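Local structure of GMP reductase (Trypanosoma brucei brucei, 6JIG) at residues T14-L19 with S357-K362; T35-S40 with A368-L373; R93-L98 with V212-K217; K168-T173 with G189-V194. The protein probably catalyses the NADPH-dependent deamination of GMP to IMP, with its activity regulated allosterically through guanine nucleotides bound at its CBS domain. The protein carries 1 engineered substitution. All coordinates share one frame; numbering follows the deposited sequence.

Contact 1 of 4, residues T14-L19 with S357-K362; sequences TYDDVL and SGDISK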
# COMPACT_ATOMS: atom_id res chain seq x y z
N THR A 14 6.15 22.51 21.54
CA THR A 14 5.40 21.41 22.13
C THR A 14 6.37 20.35 22.66
O THR A 14 7.60 20.51 22.59
CB THR A 14 4.40 20.82 21.13
OG1 THR A 14 3.50 19.97 21.85
CG2 THR A 14 5.13 20.00 20.06
N TYR A 15 5.81 19.25 23.19
CA TYR A 15 6.65 18.23 23.82
C TYR A 15 7.67 17.67 22.84
O TYR A 15 8.85 17.51 23.19
CB TYR A 15 5.81 17.10 24.39
CG TYR A 15 4.84 17.57 25.45
CD1 TYR A 15 5.30 18.26 26.57
CD2 TYR A 15 3.47 17.36 25.33
CE1 TYR A 15 4.42 18.70 27.55
CE2 TYR A 15 2.58 17.80 26.32
CZ TYR A 15 3.07 18.47 27.42
OH TYR A 15 2.23 18.92 28.41
N ASP A 16 7.24 17.38 21.61
CA ASP A 16 8.16 16.82 20.61
C ASP A 16 9.24 17.80 20.17
O ASP A 16 10.13 17.39 19.41
CB ASP A 16 7.39 16.35 19.38
CG ASP A 16 6.79 14.98 19.56
OD1 ASP A 16 7.11 14.31 20.57
OD2 ASP A 16 5.99 14.56 18.69
N ASP A 17 9.21 19.06 20.61
CA ASP A 17 10.27 20.00 20.27
C ASP A 17 11.47 19.94 21.21
O ASP A 17 12.49 20.56 20.90
CB ASP A 17 9.74 21.44 20.25
CG ASP A 17 8.86 21.74 19.04
OD1 ASP A 17 9.30 21.49 17.89
OD2 ASP A 17 7.72 22.24 19.22
N VAL A 18 11.37 19.27 22.36
CA VAL A 18 12.44 19.37 23.35
C VAL A 18 12.79 18.00 23.92
O VAL A 18 12.04 17.04 23.82
CB VAL A 18 12.07 20.35 24.50
CG1 VAL A 18 11.83 21.76 23.95
CG2 VAL A 18 10.83 19.87 25.25
N LEU A 19 13.99 17.93 24.49
CA LEU A 19 14.39 16.83 25.36
C LEU A 19 14.83 17.40 26.70
O LEU A 19 15.25 18.55 26.77
CB LEU A 19 15.55 16.03 24.77
CG LEU A 19 15.27 15.38 23.43
CD1 LEU A 19 16.61 14.91 22.86
CD2 LEU A 19 14.31 14.21 23.60
N SER A 357 5.23 8.28 28.43
CA SER A 357 5.70 8.69 29.74
C SER A 357 6.76 9.77 29.63
O SER A 357 6.85 10.64 30.50
CB SER A 357 6.23 7.48 30.53
OG SER A 357 7.27 6.80 29.84
N GLY A 358 7.55 9.76 28.54
CA GLY A 358 8.52 10.82 28.33
C GLY A 358 7.88 12.20 28.27
O GLY A 358 8.43 13.17 28.79
N ASP A 359 6.72 12.30 27.64
CA ASP A 359 6.01 13.58 27.61
C ASP A 359 5.56 14.01 29.00
O ASP A 359 5.54 15.22 29.31
CB ASP A 359 4.79 13.48 26.69
CG ASP A 359 5.14 13.17 25.26
OD1 ASP A 359 6.30 13.42 24.87
OD2 ASP A 359 4.25 12.68 24.53
N ILE A 360 5.19 13.06 29.84
CA ILE A 360 4.83 13.38 31.22
C ILE A 360 6.02 13.99 31.96
O ILE A 360 5.88 14.99 32.67
CB ILE A 360 4.29 12.12 31.92
CG1 ILE A 360 3.00 11.66 31.24
CG2 ILE A 360 4.07 12.41 33.42
CD1 ILE A 360 2.42 10.36 31.83
N SER A 361 7.21 13.39 31.80
CA SER A 361 8.40 13.99 32.40
C SER A 361 8.60 15.42 31.92
O SER A 361 8.96 16.31 32.70
CB SER A 361 9.66 13.16 32.09
OG SER A 361 9.52 11.79 32.44
N LYS A 362 8.40 15.67 30.62
CA LYS A 362 8.58 17.02 30.12
C LYS A 362 7.55 17.97 30.71
O LYS A 362 7.88 19.12 31.05
CB LYS A 362 8.50 17.03 28.58
CG LYS A 362 9.57 16.17 27.91
CD LYS A 362 9.38 16.11 26.37
CE LYS A 362 10.23 15.00 25.76
NZ LYS A 362 10.11 15.00 24.25
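K362 and Y15 lie antiparallel, side by side, where helix 357-365, one of the outer helices of the TIM barrel, meets a short 3-10 turn near the start of the chain. K362 gives up the most surface, 105 Å². Its chain is extended beyond CG, with CD anti to CA (chi2 176°), and this length carries the ammonium group from the helix across to two backbone carbonyls. A lysine suits the place because its long methylene chain can cross apolar surroundings and still deliver several N-H groups at its end. On the way K362 CB passes Y15 CD1 at 4.0 Å, and K362 CD comes within 4.2 Å of V18 CG2.

Y15, buried with 74 Å² covered, sets its ring beside the helix. The carbonyl oxygen of D359 lies over one face of that ring, 4.0 Å above the plane and offset toward the rim, while helix 330-344 supplies the neighbours Q330, L331 and V334. D359 adds a third contact: its OD1 approaches Y15 CB at 3.7 Å, while its other oxygen, OD2, accepts from the backbone N of R355 near the start of the helix. D16 OD1 is not in contact with K362 NZ, yet the nearby carboxylates may favour the lysine's positive charge.

The turn's own bond from V18 N ends on Y15 O, and K362 NZ reaches that oxygen from the opposite face, at 3.0 Å and well above the carbonyl plane. The second bond, from K362 NZ to V18 O, is 2.8 Å long and nearly straight on the carbonyl, with a C=O...N angle of 166°.

Contact 2 of 4, residues T35-S40 with A368-L373; sequences TTTRLS and ADTVML. With 5GP (guanosine-5'-monophosphate), chain B.
T37 and D369 make a small, buried, polar contact at the entry to strand 370-373, the last strand of the parallel barrel, where the N-terminal strand 37-40 is laid against it. One direct hydrogen bond joins the segments: T37 OG1 donates to D369 O over 2.7 Å, with the donor tilted 32° from the carbonyl plane. OG1 is anti to the backbone N of T37 (chi1 -166°), which points the hydroxyl at the other segment. Threonine suits the position because its two branches do different work. While OG1 bonds, T37 CG2 packs on T370 CG2 at 3.7 Å, the two side chains crossing at about a right angle.

Waters complete the join. One donates to both T37 OG1 and D369 OD1. Another donates to R38 O and L39 O, each 2.8 Å away, and accepts from T370 OG1, so a buried threonine hydroxyl is served where the chain turns its corner. D369 also brings CB to 3.3 Å from R38 O, and its carboxylate also accepts from C348 N and Q467 NE2.

L39 and T370 both pack on V50 of the first barrel strand. At the other end of strand 370-373, M372 SD lies 3.3 Å from O3' of the bound GMP. The hairpin of strands 37-40 and 43-45 lies at the N-terminal end of the barrel, while the nucleotide sits at the C-terminal ends of the strands, where TIM-barrel active sites lie.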
# COMPACT_ATOMS: atom_id res chain seq x y z
N THR A 35 6.92 10.80 43.95
CA THR A 35 6.09 11.46 42.94
C THR A 35 4.89 12.19 43.52
O THR A 35 4.01 12.58 42.76
CB THR A 35 5.60 10.47 41.88
OG1 THR A 35 4.82 9.44 42.50
CG2 THR A 35 6.77 9.86 41.10
N THR A 36 4.83 12.39 44.84
CA THR A 36 3.66 13.04 45.41
C THR A 36 3.56 14.50 44.97
O THR A 36 4.57 15.19 44.78
CB THR A 36 3.67 12.95 46.95
OG1 THR A 36 4.75 13.73 47.46
CG2 THR A 36 3.86 11.51 47.38
N THR A 37 2.33 14.98 44.77
CA THR A 37 2.12 16.26 44.13
C THR A 37 0.80 16.83 44.60
O THR A 37 0.10 16.22 45.42
CB THR A 37 2.16 16.12 42.59
OG1 THR A 37 2.27 17.42 42.00
CG2 THR A 37 0.89 15.46 42.08
N ARG A 38 0.45 18.01 44.09
CA ARG A 38 -0.82 18.66 44.39
C ARG A 38 -1.67 18.73 43.14
O ARG A 38 -1.21 19.15 42.07
CB ARG A 38 -0.60 20.07 44.95
CG ARG A 38 0.31 20.10 46.17
CD ARG A 38 0.13 21.38 46.98
NE ARG A 38 -1.00 21.26 47.88
CZ ARG A 38 -0.92 20.91 49.16
NH1 ARG A 38 0.26 20.64 49.72
NH2 ARG A 38 -2.03 20.83 49.89
N LEU A 39 -2.91 18.28 43.27
CA LEU A 39 -3.91 18.50 42.23
C LEU A 39 -4.40 19.94 42.26
O LEU A 39 -4.58 20.57 41.20
CB LEU A 39 -5.06 17.53 42.43
CG LEU A 39 -6.25 17.76 41.52
CD1 LEU A 39 -5.88 17.35 40.09
CD2 LEU A 39 -7.46 16.97 42.02
N SER A 40 -4.64 20.46 43.46
CA SER A 40 -5.12 21.81 43.68
C SER A 40 -4.59 22.25 45.04
O SER A 40 -3.89 21.49 45.72
CB SER A 40 -6.65 21.88 43.62
OG SER A 40 -7.24 20.84 44.38
N ALA A 368 4.35 21.73 35.40
CA ALA A 368 3.04 21.20 35.77
C ALA A 368 3.12 20.37 37.04
O ALA A 368 4.10 19.68 37.29
CB ALA A 368 2.46 20.32 34.66
N ASP A 369 2.05 20.43 37.85
CA ASP A 369 1.97 19.56 39.03
C ASP A 369 1.34 18.21 38.72
O ASP A 369 1.71 17.21 39.37
CB ASP A 369 1.19 20.26 40.15
CG ASP A 369 1.82 21.57 40.52
OD1 ASP A 369 2.88 21.54 41.16
OD2 ASP A 369 1.33 22.63 40.06
N THR A 370 0.42 18.16 37.77
CA THR A 370 -0.18 16.91 37.33
C THR A 370 -0.33 16.95 35.81
O THR A 370 -0.21 18.01 35.18
CB THR A 370 -1.58 16.67 37.93
OG1 THR A 370 -2.42 17.78 37.61
CG2 THR A 370 -1.52 16.47 39.46
N VAL A 371 -0.62 15.79 35.24
CA VAL A 371 -1.00 15.68 33.83
C VAL A 371 -2.39 15.06 33.75
O VAL A 371 -2.77 14.24 34.60
CB VAL A 371 0.01 14.84 33.01
CG1 VAL A 371 1.39 15.51 32.98
CG2 VAL A 371 0.12 13.43 33.58
N MET A 372 -3.15 15.45 32.73
CA MET A 372 -4.44 14.85 32.46
C MET A 372 -4.34 14.07 31.16
O MET A 372 -3.86 14.61 30.15
CB MET A 372 -5.55 15.90 32.36
CG MET A 372 -6.88 15.29 31.97
SD MET A 372 -8.26 16.44 32.04
CE MET A 372 -8.79 16.22 33.75
N LEU A 373 -4.79 12.82 31.17
CA LEU A 373 -4.64 11.91 30.04
C LEU A 373 -5.99 11.45 29.54
O LEU A 373 -6.83 10.98 30.33
CB LEU A 373 -3.82 10.68 30.43
CG LEU A 373 -2.48 10.92 31.12
CD1 LEU A 373 -1.85 9.57 31.42
CD2 LEU A 373 -1.60 11.74 30.19
P 5GP B . -5.41 13.53 25.02
O1P 5GP B . -4.42 14.03 23.98
O2P 5GP B . -6.43 12.55 24.46
O3P 5GP B . -4.77 13.09 26.31
O5' 5GP B . -6.17 14.87 25.41
C5' 5GP B . -7.38 14.88 26.16
C4' 5GP B . -7.86 16.30 26.39
O4' 5GP B . -8.37 16.84 25.15
C3' 5GP B . -9.02 16.48 27.36
O3' 5GP B . -8.63 16.41 28.72
C2' 5GP B . -9.61 17.84 26.93
O2' 5GP B . -8.91 18.93 27.51
C1' 5GP B . -9.31 17.86 25.43
N9 5GP B . -10.50 17.63 24.61
C8 5GP B . -11.35 16.59 24.68
N7 5GP B . -12.30 16.76 23.72
C5 5GP B . -12.00 17.90 23.04
C6 5GP B . -12.57 18.56 21.97
O6 5GP B . -13.59 18.09 21.43
N1 5GP B . -12.02 19.71 21.54
C2 5GP B . -10.93 20.22 22.11
N2 5GP B . -10.39 21.38 21.65
N3 5GP B . -10.33 19.59 23.15
C4 5GP B . -10.86 18.44 23.62
O HOH W 1 3.45 19.44 43.28
O HOH W 2 -2.38 19.92 39.65

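Contact 3 of 4, residues R93-L98 with V212-K217; sequences RAQSFL and VVKLRK. With 5GP (guanosine-5'-monophosphate), chain C.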
# COMPACT_ATOMS: atom_id res chain seq x y z
N ARG A 93 -18.65 4.42 47.12
CA ARG A 93 -19.08 3.15 47.70
C ARG A 93 -18.07 2.03 47.48
O ARG A 93 -18.20 0.97 48.10
CB ARG A 93 -20.46 2.80 47.10
CG ARG A 93 -21.35 1.96 47.97
CD ARG A 93 -22.02 2.73 49.10
NE ARG A 93 -22.59 1.79 50.06
CZ ARG A 93 -23.63 2.04 50.84
NH1 ARG A 93 -24.26 3.22 50.81
NH2 ARG A 93 -24.06 1.10 51.66
N ALA A 94 -17.03 2.26 46.66
CA ALA A 94 -16.09 1.20 46.34
C ALA A 94 -15.38 0.66 47.58
O ALA A 94 -15.13 -0.54 47.69
CB ALA A 94 -15.07 1.70 45.32
N GLN A 95 -15.02 1.55 48.50
CA GLN A 95 -14.39 1.15 49.75
C GLN A 95 -14.57 2.28 50.76
O GLN A 95 -14.87 3.41 50.39
CB GLN A 95 -12.90 0.83 49.56
CG GLN A 95 -12.09 1.97 48.98
CD GLN A 95 -10.79 1.48 48.40
OE1 GLN A 95 -10.77 0.80 47.36
NE2 GLN A 95 -9.69 1.79 49.07
N SER A 96 -14.38 1.95 52.04
CA SER A 96 -14.56 2.92 53.10
C SER A 96 -13.89 2.37 54.36
O SER A 96 -13.42 1.24 54.37
CB SER A 96 -16.04 3.21 53.36
OG SER A 96 -16.20 4.37 54.16
N PHE A 97 -13.84 3.18 55.41
CA PHE A 97 -13.47 2.63 56.72
C PHE A 97 -14.76 2.26 57.44
O PHE A 97 -15.07 1.08 57.61
CB PHE A 97 -12.60 3.60 57.52
CG PHE A 97 -12.21 3.05 58.86
CD1 PHE A 97 -11.55 1.83 58.96
CD2 PHE A 97 -12.52 3.72 60.03
CE1 PHE A 97 -11.19 1.30 60.20
CE2 PHE A 97 -12.17 3.20 61.27
CZ PHE A 97 -11.50 1.98 61.35
N LEU A 98 -15.53 3.27 57.83
CA LEU A 98 -16.88 3.05 58.34
C LEU A 98 -17.85 3.13 57.18
O LEU A 98 -18.00 4.19 56.55
CB LEU A 98 -17.23 4.09 59.40
CG LEU A 98 -16.37 4.18 60.66
CD1 LEU A 98 -17.00 5.18 61.63
CD2 LEU A 98 -16.22 2.84 61.32
N VAL A 212 -10.22 -3.06 55.94
CA VAL A 212 -9.12 -2.99 56.90
C VAL A 212 -7.82 -3.41 56.24
O VAL A 212 -6.78 -2.76 56.40
CB VAL A 212 -9.44 -3.86 58.14
CG1 VAL A 212 -8.20 -4.02 59.00
CG2 VAL A 212 -10.59 -3.24 58.94
N VAL A 213 -7.85 -4.51 55.48
CA VAL A 213 -6.64 -4.97 54.80
C VAL A 213 -6.11 -3.88 53.87
O VAL A 213 -4.91 -3.60 53.84
CB VAL A 213 -6.93 -6.28 54.04
CG1 VAL A 213 -5.85 -6.54 52.99
CG2 VAL A 213 -7.01 -7.43 55.01
N LYS A 214 -7.00 -3.24 53.10
CA LYS A 214 -6.57 -2.18 52.20
C LYS A 214 -5.92 -1.03 52.96
O LYS A 214 -4.87 -0.51 52.55
CB LYS A 214 -7.76 -1.66 51.38
CG LYS A 214 -8.22 -2.59 50.27
CD LYS A 214 -9.44 -2.01 49.57
CE LYS A 214 -9.98 -2.95 48.49
NZ LYS A 214 -11.47 -2.79 48.36
N LEU A 215 -6.53 -0.60 54.07
CA LEU A 215 -6.00 0.52 54.84
C LEU A 215 -4.69 0.17 55.52
O LEU A 215 -3.86 1.06 55.77
CB LEU A 215 -7.03 0.98 55.86
CG LEU A 215 -8.24 1.64 55.19
CD1 LEU A 215 -9.44 1.67 56.12
CD2 LEU A 215 -7.87 3.04 54.73
N ARG A 216 -4.47 -1.10 55.83
CA ARG A 216 -3.20 -1.52 56.41
C ARG A 216 -2.09 -1.65 55.38
O ARG A 216 -0.92 -1.60 55.76
CB ARG A 216 -3.38 -2.84 57.16
CG ARG A 216 -4.13 -2.70 58.48
CD ARG A 216 -4.50 -4.06 59.06
NE ARG A 216 -3.43 -5.05 58.91
CZ ARG A 216 -2.48 -5.27 59.82
NH1 ARG A 216 -2.47 -4.57 60.95
NH2 ARG A 216 -1.56 -6.20 59.61
N LYS A 217 -2.43 -1.80 54.10
CA LYS A 217 -1.43 -2.07 53.08
C LYS A 217 -0.76 -0.77 52.63
O LYS A 217 -0.62 0.16 53.43
CB LYS A 217 -2.06 -2.78 51.88
P 5GP C . -16.60 -7.91 50.32
O1P 5GP C . -15.53 -8.56 51.17
O2P 5GP C . -17.84 -7.50 51.08
O3P 5GP C . -16.77 -8.45 48.91
O5' 5GP C . -16.04 -6.46 50.06
C5' 5GP C . -16.78 -5.37 50.57
C4' 5GP C . -16.42 -4.09 49.89
O4' 5GP C . -17.66 -3.44 49.50
C3' 5GP C . -15.70 -3.13 50.83
O3' 5GP C . -14.74 -2.34 50.12
C2' 5GP C . -16.84 -2.26 51.35
O2' 5GP C . -16.48 -1.00 51.85
C1' 5GP C . -17.74 -2.17 50.11
N9 5GP C . -19.13 -1.88 50.47
C8 5GP C . -19.76 -0.73 50.18
N7 5GP C . -21.00 -0.76 50.70
C5 5GP C . -21.15 -1.94 51.35
C6 5GP C . -22.20 -2.50 52.06
O6 5GP C . -23.27 -1.87 52.19
N1 5GP C . -22.05 -3.71 52.61
C2 5GP C . -20.91 -4.40 52.48
N2 5GP C . -20.82 -5.62 53.06
N3 5GP C . -19.85 -3.88 51.77
C4 5GP C . -19.96 -2.65 51.21
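Q95 and K214 meet without a hydrogen bond between the segments, although Q95 OE1 and K214 NZ are 3.8 Å apart; a bound nucleotide lies beside both. The glutamine side chain crosses the lysine obliquely, its amide lying against CD of K214, while OE1 accepts from R68 NE. K214 NZ comes to 3.7 Å from the ribose O3', and its long chain suits a site where a positive charge reaches out from helix 209-216.

R93 reads the base. NE donates to N7 over 3.1 Å at 164°, in the plane of the guanidinium, and NH2 donates to O6 at 158°. Two donors set against N7 and O6 suit a guanine. A94 O lies 3.0 Å from O3', again at the ribose.

Beyond the nucleotide the contact is apolar. F97 crosses L215 at about a right angle, the CD1 atoms 3.5 Å apart, and F97 also packs on L179. D211, S210 and R103 N complete the hydrogen bonding of the ligand. An aspartate near the start of a helix bonding the nucleotide, as does the ribose-binding aspartate of other CBS motifs, is characteristic of paired CBS motifs, the Bateman domain.

Contact 4 of 4, residues K168-T173 with G189-V194; sequences KMVVST and GRTANV
G189 and V170 begin the contact, the glycine CA resting 3.9 Å from V170 CG2. G189 ends helix 179-189, and having no side chain it lets the valine methyl settle directly on the backbone. The chain then leaves the helix through R190, whose positive phi of 46° marks the exit.

T191 follows with a methyl for the valine and a hydroxyl for water. Its CG2 meets V170 CG2 at 3.7 Å and also touches V170 CB. OG1 is anti to the backbone N (chi1 -179°), which directs it to a bridging water. That water accepts from T191 OG1 and from V170 N, the latter at 2.8 Å, so it serves a backbone N-H for which no direct partner across the segments exists.

Both segments belong to the second CBS motif, in which an extended stretch, helix 179-189 and strand 193-197 form a unit resembling the β-α-β of CBS motifs: the S172 backbone pairs with P195 and V197, just beyond this contact. N193 opens the strand. Its carbonyl oxygen takes a 2.6 Å bond from the same water, while its side chain packs on I144, L206 and T208, about 5 Å from a bound GMP.

V194, buried, places its CA 3.7 Å from V170 O. A branched residue fits because its methyls divide: V194 CG2 lies 4.3 Å from V170 CG1, and V194 CG1 touches S172 CB at 4.1 Å. V182 and M186 of helix 179-189 also pack on this valine, and the S172 hydroxyl turns to N174 N.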
# COMPACT_ATOMS: atom_id res chain seq x y z
N LYS A 168 -23.81 -14.45 67.96
CA LYS A 168 -22.60 -15.12 67.52
C LYS A 168 -21.67 -14.20 66.74
O LYS A 168 -20.64 -14.65 66.23
CB LYS A 168 -22.96 -16.35 66.67
N MET A 169 -22.01 -12.91 66.63
CA MET A 169 -21.21 -11.94 65.90
C MET A 169 -20.31 -11.16 66.85
O MET A 169 -20.53 -11.10 68.06
CB MET A 169 -22.11 -10.98 65.13
CG MET A 169 -22.96 -11.64 64.06
SD MET A 169 -24.01 -10.47 63.19
CE MET A 169 -22.75 -9.41 62.46
N VAL A 170 -19.27 -10.54 66.27
CA VAL A 170 -18.46 -9.55 66.96
C VAL A 170 -19.01 -8.18 66.61
O VAL A 170 -19.03 -7.79 65.43
CB VAL A 170 -16.98 -9.68 66.58
CG1 VAL A 170 -16.14 -8.60 67.26
CG2 VAL A 170 -16.46 -11.06 66.94
N VAL A 171 -19.50 -7.46 67.62
CA VAL A 171 -20.21 -6.20 67.43
C VAL A 171 -19.58 -5.15 68.33
O VAL A 171 -19.08 -5.46 69.41
CB VAL A 171 -21.72 -6.37 67.71
CG1 VAL A 171 -22.47 -5.10 67.41
CG2 VAL A 171 -22.29 -7.52 66.88
N SER A 172 -19.60 -3.90 67.88
CA SER A 172 -18.99 -2.81 68.63
C SER A 172 -20.01 -1.69 68.77
O SER A 172 -20.97 -1.60 67.99
CB SER A 172 -17.70 -2.32 67.93
OG SER A 172 -17.13 -1.19 68.55
N THR A 173 -19.83 -0.87 69.81
CA THR A 173 -20.60 0.36 69.96
C THR A 173 -19.72 1.59 69.81
O THR A 173 -20.17 2.70 70.10
CB THR A 173 -21.33 0.41 71.32
OG1 THR A 173 -20.40 0.11 72.37
CG2 THR A 173 -22.47 -0.59 71.36
N GLY A 189 -11.59 -11.96 67.38
CA GLY A 189 -12.87 -12.58 67.07
C GLY A 189 -12.84 -13.55 65.90
O GLY A 189 -13.85 -14.23 65.66
N ARG A 190 -11.72 -13.63 65.18
CA ARG A 190 -11.59 -14.43 63.96
C ARG A 190 -12.79 -14.23 63.03
O ARG A 190 -13.42 -15.18 62.57
CB ARG A 190 -11.38 -15.91 64.30
CG ARG A 190 -10.11 -16.20 65.12
CD ARG A 190 -9.64 -17.65 65.00
N THR A 191 -13.09 -12.96 62.75
CA THR A 191 -14.25 -12.59 61.95
C THR A 191 -13.86 -11.53 60.91
O THR A 191 -12.84 -10.86 61.03
CB THR A 191 -15.39 -12.06 62.83
OG1 THR A 191 -16.52 -11.72 62.03
CG2 THR A 191 -14.92 -10.82 63.60
N ALA A 192 -14.71 -11.38 59.89
CA ALA A 192 -14.41 -10.50 58.77
C ALA A 192 -15.35 -9.30 58.69
O ALA A 192 -15.22 -8.48 57.76
CB ALA A 192 -14.47 -11.28 57.45
N ASN A 193 -16.27 -9.17 59.63
CA ASN A 193 -17.24 -8.08 59.64
C ASN A 193 -17.48 -7.68 61.08
O ASN A 193 -17.78 -8.53 61.92
CB ASN A 193 -18.55 -8.50 58.98
CG ASN A 193 -18.43 -8.63 57.48
OD1 ASN A 193 -18.31 -7.64 56.77
ND2 ASN A 193 -18.48 -9.87 56.98
N VAL A 194 -17.36 -6.38 61.36
CA VAL A 194 -17.69 -5.82 62.65
C VAL A 194 -18.70 -4.70 62.44
O VAL A 194 -18.34 -3.58 62.06
CB VAL A 194 -16.44 -5.30 63.39
CG1 VAL A 194 -16.83 -4.63 64.70
CG2 VAL A 194 -15.46 -6.44 63.65
O HOH W 3 -18.85 -10.29 63.54

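Contacts 1 and 2 belong to the catalytic barrel, contacts 3 and 4 to the CBS side of the chain. The segments of contacts 1 and 2 alternate in sequence: strands 18-20 and 37-40 come early, then helix 357-365 and strand 370-373 close the barrel. Their centres lie about 16 Å apart, and I360 CG2 touches V371 CG2 at 4.1 Å. Contact 3 sits inside the loop closed by contacts 1 and 2, with contact 4 nested inside contact 3, their centres again about 16 Å apart. The centres of contacts 2 and 3 are about 24 Å apart, those of contacts 1 and 4 about 53 Å. Thus the regulatory insertion carries its own GMP, well removed from the barrel's nucleotide.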